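Local coordinates for protein fimbrial subunit CupB6 (Pseudomonas aeruginosa, PDB 5CYL) that probably serves as the adhesive tip subunit of a chaperone-usher pilus, used in cell adhesion and biofilm formation, at residues 287-290 against 291-294; 25-28 against 29-32. One frame throughout, in Å; residues are numbered along the deposited sequence.

Interaction 1: 287-290 against 291-294; sequences VKNG and LDQQ
Asn289 and Gln294 join the ends of a tight backbone reversal: Asn289 N donates to Gln294 O at 2.9 Å, and the end-to-end directions of 287-290 and 291-294 lie 142° apart. Inside the loop a weaker bond runs from Gln293 N to Asn289 O, and Gln293 has a positive phi where the chain doubles back. The amide of Asn289 organises the bend. With CG anti to its own nitrogen (chi1 174°), OD1 reaches forward over the turn to accept from Asp292 N at 3.0 Å, the donor standing above the carbonyl plane, and weakly from Leu291 N. The Asp292 side chain crosses that of Asn289 at about a right angle, with the carboxylate and amide planes 35° apart. Gln293 starts away from 287-290, but its bent chain curls back to give NE2 to Gly290 O at 3.0 Å. The extended Lys288 brings NZ to Gln293 OE1 at 3.4 Å, a weak bond. Tyr303 of strand 299-308 lies against both Asn289 and Asp292. Asp292 OD1 takes Gln294 N at 3.0 Å from above the carboxylate plane, which makes an Asx turn, set in the loop that follows strand 283-289 in the beta-rich fimbrial protein domain.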
loop_
_atom_site.group_PDB
_atom_site.type_symbol
_atom_site.label_atom_id
_atom_site.label_comp_id
_atom_site.label_asym_id
_atom_site.label_seq_id
_atom_site.Cartn_x
_atom_site.Cartn_y
_atom_site.Cartn_z
ATOM N N VAL A 287 -33.377 7.017 -1.649
ATOM C CA VAL A 287 -32.142 7.778 -1.787
ATOM C C VAL A 287 -31.388 7.372 -3.037
ATOM O O VAL A 287 -31.072 6.181 -3.255
ATOM C CB VAL A 287 -31.219 7.582 -0.596
ATOM C CG1 VAL A 287 -30.097 8.612 -0.612
ATOM C CG2 VAL A 287 -32.015 7.692 0.672
ATOM N N LYS A 288 -31.057 8.371 -3.846
ATOM C CA LYS A 288 -30.410 8.107 -5.105
ATOM C C LYS A 288 -28.890 8.401 -5.097
ATOM O O LYS A 288 -28.469 9.497 -4.745
ATOM C CB LYS A 288 -31.108 8.900 -6.169
ATOM C CG LYS A 288 -30.481 8.675 -7.503
ATOM C CD LYS A 288 -30.859 9.836 -8.369
ATOM C CE LYS A 288 -30.542 9.502 -9.784
ATOM N NZ LYS A 288 -30.977 10.580 -10.708
ATOM N N ASN A 289 -28.091 7.408 -5.507
ATOM C CA ASN A 289 -26.631 7.492 -5.585
ATOM C C ASN A 289 -26.275 8.316 -6.824
ATOM O O ASN A 289 -26.621 7.961 -7.942
ATOM C CB ASN A 289 -26.023 6.079 -5.606
ATOM C CG ASN A 289 -24.504 6.047 -5.828
ATOM O OD1 ASN A 289 -23.912 6.882 -6.528
ATOM N ND2 ASN A 289 -23.874 5.046 -5.259
ATOM N N GLY A 290 -25.582 9.429 -6.591
ATOM C CA GLY A 290 -25.239 10.377 -7.647
ATOM C C GLY A 290 -24.299 9.797 -8.678
ATOM O O GLY A 290 -24.419 10.105 -9.873
ATOM N N LEU A 291 -23.375 8.950 -8.215
ATOM C CA LEU A 291 -22.363 8.355 -9.106
ATOM C C LEU A 291 -22.989 7.289 -10.015
ATOM O O LEU A 291 -22.926 7.358 -11.239
ATOM C CB LEU A 291 -21.234 7.768 -8.284
ATOM C CG LEU A 291 -20.727 8.680 -7.159
ATOM C CD1 LEU A 291 -19.855 7.864 -6.234
ATOM C CD2 LEU A 291 -19.961 9.888 -7.660
ATOM N N ASP A 292 -23.628 6.300 -9.415
ATOM C CA ASP A 292 -24.133 5.210 -10.239
ATOM C C ASP A 292 -25.538 5.490 -10.718
ATOM O O ASP A 292 -25.989 4.859 -11.643
ATOM C CB ASP A 292 -23.939 3.819 -9.634
ATOM C CG ASP A 292 -24.753 3.570 -8.419
ATOM O OD1 ASP A 292 -25.604 4.407 -8.093
ATOM O OD2 ASP A 292 -24.594 2.505 -7.766
ATOM N N GLN A 293 -26.183 6.498 -10.142
ATOM C CA GLN A 293 -27.519 6.915 -10.571
ATOM C C GLN A 293 -28.610 5.926 -10.184
ATOM O O GLN A 293 -29.668 5.948 -10.756
ATOM C CB GLN A 293 -27.551 7.224 -12.077
ATOM C CG GLN A 293 -26.729 8.458 -12.377
ATOM C CD GLN A 293 -27.500 9.755 -12.107
ATOM O OE1 GLN A 293 -28.399 10.099 -12.861
ATOM N NE2 GLN A 293 -27.143 10.470 -11.054
ATOM N N GLN A 294 -28.342 5.057 -9.226
ATOM C CA GLN A 294 -29.293 4.031 -8.834
ATOM C C GLN A 294 -29.680 4.298 -7.408
ATOM O O GLN A 294 -28.895 4.867 -6.658
ATOM C CB GLN A 294 -28.687 2.636 -8.978
ATOM C CG GLN A 294 -28.045 2.372 -10.326
ATOM C CD GLN A 294 -29.030 2.347 -11.442
ATOM O OE1 GLN A 294 -30.027 1.665 -11.342
ATOM N NE2 GLN A 294 -28.782 3.123 -12.492
#

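Interaction 2: 25-28 against 29-32; sequences ELTS and GTAK
Thr27 and Thr30 hold together a type I beta turn through a single carbonyl oxygen. Thr30 N donates to Thr27 O at 3.1 Å with a nearly straight N-H (160°), although it comes from above the carbonyl plane, 75° out of it. The hydroxyl of the same residue adds a second bond, Thr30 OG1 to Thr27 O, also at 3.1 Å and from the same face. Both donors can meet one acceptor because the chi1 of Thr30 (-57°) sets OG1 beside its own backbone nitrogen. Thr27 O is thus gripped twice by a single residue, which ties the rotation of the Thr30 side chain to the turn itself.

The closer packing lies around this hydroxyl. The CB of Thr27 comes to 3.5 Å from Thr30 OG1, while the buried Leu26 crosses Thr30 at about a right angle and lays its CD1 4.0 Å from OG1 and 4.2 Å from Thr30 CG2. One methyl of a buried leucine thus lies beside the hydroxyl. Thr27 turns its own hydroxyl the other way along the chain, where OG1 makes a weak bond to Leu26 O at 2.9 Å.

The rest is looser. Ser28 and Gly29 form the exposed corner of the turn, the CB of Ser28 pointing away from 29-32 overall while still touching Gly29, and Glu25, exposed as well, has little contact with 29-32. Beyond Thr30 the chain leaves the turn, and neither Ala31 nor Lys32 touches 25-28; Lys32 packs instead on Tyr73.

The whole turn belongs to the loop linking strand 6-22 to strand 35-50, two antiparallel neighbours in one sheet. There Leu26 also packs on Ile205 and Leu251, and Glu25 on Ala250, so the loop meets the segment between helix 191-194 and strand 215-225 and the loop between strands 239-245 and 255-260.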
loop_
_atom_site.group_PDB
_atom_site.type_symbol
_atom_site.label_atom_id
_atom_site.label_comp_id
_atom_site.label_asym_id
_atom_site.label_seq_id
_atom_site.Cartn_x
_atom_site.Cartn_y
_atom_site.Cartn_z
ATOM N N GLU A 25 6.446 10.087 -2.790
ATOM C CA GLU A 25 5.179 9.730 -2.148
ATOM C C GLU A 25 4.299 8.936 -3.067
ATOM O O GLU A 25 4.107 9.311 -4.168
ATOM C CB GLU A 25 4.395 10.962 -1.716
ATOM C CG GLU A 25 3.396 10.675 -0.610
ATOM C CD GLU A 25 1.944 11.113 -0.883
ATOM O OE1 GLU A 25 1.676 12.322 -1.003
ATOM O OE2 GLU A 25 1.046 10.243 -0.919
ATOM N N LEU A 26 3.779 7.814 -2.605
ATOM C CA LEU A 26 2.861 7.036 -3.434
ATOM C C LEU A 26 1.558 7.819 -3.639
ATOM O O LEU A 26 1.031 8.406 -2.704
ATOM C CB LEU A 26 2.617 5.694 -2.803
ATOM C CG LEU A 26 2.028 4.607 -3.675
ATOM C CD1 LEU A 26 2.749 4.510 -5.004
ATOM C CD2 LEU A 26 2.076 3.280 -2.929
ATOM N N THR A 27 1.090 7.836 -4.879
ATOM C CA THR A 27 -0.073 8.619 -5.280
ATOM C C THR A 27 -0.683 7.972 -6.484
ATOM O O THR A 27 -0.063 7.113 -7.067
ATOM C CB THR A 27 0.433 10.023 -5.601
ATOM O OG1 THR A 27 0.478 10.729 -4.372
ATOM C CG2 THR A 27 -0.363 10.818 -6.645
ATOM N N SER A 28 -1.906 8.325 -6.826
ATOM C CA SER A 28 -2.529 7.766 -8.036
ATOM C C SER A 28 -1.756 8.242 -9.247
ATOM O O SER A 28 -1.685 7.564 -10.266
ATOM C CB SER A 28 -3.953 8.242 -8.142
ATOM O OG SER A 28 -4.378 8.804 -6.890
ATOM N N GLY A 29 -1.177 9.430 -9.090
ATOM C CA GLY A 29 -0.274 10.050 -10.068
ATOM C C GLY A 29 1.153 9.516 -10.182
ATOM O O GLY A 29 1.868 9.904 -11.110
ATOM N N THR A 30 1.555 8.632 -9.277
ATOM C CA THR A 30 2.887 8.064 -9.321
ATOM C C THR A 30 3.137 7.212 -10.584
ATOM O O THR A 30 2.339 6.369 -10.943
ATOM C CB THR A 30 3.134 7.211 -8.083
ATOM O OG1 THR A 30 2.942 7.991 -6.911
ATOM C CG2 THR A 30 4.552 6.625 -8.125
ATOM N N ALA A 31 4.265 7.445 -11.236
ATOM C CA ALA A 31 4.591 6.741 -12.484
ATOM C C ALA A 31 5.253 5.388 -12.208
ATOM O O ALA A 31 5.943 5.210 -11.186
ATOM C CB ALA A 31 5.512 7.611 -13.338
ATOM N N LYS A 32 5.108 4.458 -13.137
ATOM C CA LYS A 32 5.836 3.198 -13.053
ATOM C C LYS A 32 7.334 3.430 -13.073
ATOM O O LYS A 32 7.807 4.197 -13.873
ATOM C CB LYS A 32 5.476 2.326 -14.231
ATOM C CG LYS A 32 4.209 1.548 -13.991
ATOM C CD LYS A 32 4.191 0.298 -14.809
ATOM C CE LYS A 32 3.458 0.553 -16.098
ATOM N NZ LYS A 32 4.134 -0.341 -17.055
#

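In the fold
Both contacts are local reversals in an elongated, two-part beta protein, with centres about 30 Å apart and nearest atoms about 16 Å apart. Interaction 1 is partly buried and belongs to the fimbrial protein part, where it runs from the end of strand 283-289, a member of a mixed sheet, into the following loop. Interaction 2 is a surface contact nearer the centre of the chain, on a loop of the N-terminal part that reaches residues of the fimbrial part. They hold no element in common. Amide and carboxylate groups bond to the backbone in 287-294, whereas in 25-32 one hydroxyl reinforces a simple beta turn beside a buried leucine.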